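Local coordinates for protein high choriolytic enzyme 1 (Oryzias latipes, PDB 3VTG) that cleaves the inner layer of the fish egg envelope at hatching, as a zinc metalloendopeptidase of the astacin family, at residues A[1-5]-A[106-110]. Residue numbers count along the deposited sequence, not the author numbering.
With ZN (zinc ion), chain B.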
loop_
_atom_site.group_PDB
_atom_site.type_symbol
_atom_site.label_atom_id
_atom_site.label_comp_id
_atom_site.label_asym_id
_atom_site.label_seq_id
_atom_site.Cartn_x
_atom_site.Cartn_y
_atom_site.Cartn_z
ATOM N N ASN A 1 -7.665 6.164 -4.590
ATOM C CA ASN A 1 -6.277 5.719 -4.917
ATOM C C ASN A 1 -6.202 4.272 -5.414
ATOM O O ASN A 1 -5.113 3.739 -5.622
ATOM C CB ASN A 1 -5.320 5.960 -3.733
ATOM C CG ASN A 1 -5.646 5.103 -2.517
ATOM O OD1 ASN A 1 -4.745 4.671 -1.794
ATOM N ND2 ASN A 1 -6.929 4.863 -2.277
ATOM N N ALA A 2 -7.357 3.642 -5.610
ATOM C CA ALA A 2 -7.402 2.285 -6.149
ATOM C C ALA A 2 -7.079 2.289 -7.637
ATOM O O ALA A 2 -7.379 3.252 -8.346
ATOM C CB ALA A 2 -8.760 1.646 -5.902
ATOM N N MET A 3 -6.460 1.212 -8.104
ATOM C CA MET A 3 -6.228 1.041 -9.532
ATOM C C MET A 3 -7.563 0.853 -10.247
ATOM O O MET A 3 -8.516 0.318 -9.669
ATOM C CB MET A 3 -5.293 -0.141 -9.785
ATOM C CG MET A 3 -5.841 -1.483 -9.329
ATOM S SD MET A 3 -4.620 -2.802 -9.415
ATOM C CE MET A 3 -4.302 -2.895 -11.175
ATOM N N LYS A 4 -7.635 1.317 -11.491
ATOM C CA LYS A 4 -8.832 1.156 -12.302
ATOM C C LYS A 4 -8.711 -0.089 -13.164
ATOM O O LYS A 4 -7.885 -0.148 -14.076
ATOM C CB LYS A 4 -9.081 2.388 -13.180
ATOM C CG LYS A 4 -9.752 3.550 -12.466
ATOM C CD LYS A 4 -10.154 4.636 -13.451
ATOM C CE LYS A 4 -10.802 5.816 -12.745
ATOM N NZ LYS A 4 -11.282 6.843 -13.710
ATOM N N CYS A 5 -9.519 -1.091 -12.839
ATOM C CA CYS A 5 -9.684 -2.274 -13.670
ATOM C C CYS A 5 -11.104 -2.767 -13.474
ATOM O O CYS A 5 -11.566 -2.925 -12.342
ATOM C CB CYS A 5 -8.677 -3.372 -13.312
ATOM S SG CYS A 5 -8.813 -4.847 -14.353
ATOM N N GLY A 106 -4.511 -3.499 -4.236
ATOM C CA GLY A 106 -4.828 -2.667 -5.398
ATOM C C GLY A 106 -4.758 -1.166 -5.170
ATOM O O GLY A 106 -5.214 -0.393 -6.014
ATOM N N PHE A 107 -4.177 -0.748 -4.047
ATOM C CA PHE A 107 -4.112 0.673 -3.693
ATOM C C PHE A 107 -2.776 1.325 -4.015
ATOM O O PHE A 107 -1.711 0.734 -3.819
ATOM C CB PHE A 107 -4.487 0.883 -2.226
ATOM C CG PHE A 107 -5.900 0.500 -1.926
ATOM C CD1 PHE A 107 -6.953 1.324 -2.314
ATOM C CD2 PHE A 107 -6.188 -0.703 -1.299
ATOM C CE1 PHE A 107 -8.264 0.964 -2.063
ATOM C CE2 PHE A 107 -7.500 -1.069 -1.043
ATOM C CZ PHE A 107 -8.537 -0.233 -1.424
ATOM N N GLN A 108 -2.857 2.557 -4.504
ATOM C CA GLN A 108 -1.685 3.316 -4.930
ATOM C C GLN A 108 -1.365 4.427 -3.938
ATOM O O GLN A 108 -2.138 4.686 -3.015
ATOM C CB GLN A 108 -1.917 3.881 -6.333
ATOM C CG GLN A 108 -2.284 2.801 -7.342
ATOM C CD GLN A 108 -2.714 3.355 -8.678
ATOM O OE1 GLN A 108 -3.906 3.499 -8.947
ATOM N NE2 GLN A 108 -1.745 3.670 -9.524
ATOM N N HIS A 109 -0.216 5.072 -4.120
ATOM C CA HIS A 109 0.193 6.160 -3.233
ATOM C C HIS A 109 -0.764 7.313 -3.280
ATOM O O HIS A 109 -1.227 7.706 -4.357
ATOM C CB HIS A 109 1.609 6.618 -3.552
ATOM C CG HIS A 109 2.653 5.555 -3.323
ATOM N ND1 HIS A 109 3.604 5.266 -4.227
ATOM C CD2 HIS A 109 2.850 4.688 -2.254
ATOM C CE1 HIS A 109 4.376 4.271 -3.760
ATOM N NE2 HIS A 109 3.915 3.921 -2.548
ATOM N N GLU A 110 -1.067 7.857 -2.104
ATOM C CA GLU A 110 -2.054 8.925 -1.962
ATOM C C GLU A 110 -1.753 10.146 -2.834
ATOM O O GLU A 110 -2.667 10.713 -3.441
ATOM C CB GLU A 110 -2.199 9.333 -0.490
ATOM C CG GLU A 110 -3.435 10.166 -0.181
ATOM C CD GLU A 110 -4.731 9.373 -0.239
ATOM O OE1 GLU A 110 -4.707 8.172 -0.593
ATOM O OE2 GLU A 110 -5.784 9.965 0.065
HETATM ZN ZN ZN B . 4.397 2.179 -1.604
HETATM O O HOH W 1 5.797 0.578 -1.686
HETATM O O HOH W 2 6.304 3.232 -0.850
#
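The mature N-terminus is buried beside the zinc-binding loop, as in other astacins, where propeptide removal lets the new terminus fold inward. A2 and F107 form a single antiparallel bridge as a non-hydrogen-bonded pair. The flanking bonds run from Q108 N to N1 O (2.8 Å) and from M3 N to G106 O (2.9 Å). A2 CB also packs on F107 CE1 at 3.9 Å. Q108 brings OE1 to 3.4 Å from M3 CA.

G106 is the glycine of the extended HExxHxxGxxH motif. Its positive phi ends helix 94-105 in a Schellman motif and turns the chain toward H109. H109 NE2 binds zinc at 2.0 Å, together with H99 and H103. E110 follows H109; its carboxylate bonds to D148 N and forms a salt bridge with R192.

On segment 1-5, N1 and A2 form a classic beta bulge opposite N141. The contact thus ties the N-terminus to the exit of helix 94-105, while N1 and F107 pack against helix 187-196.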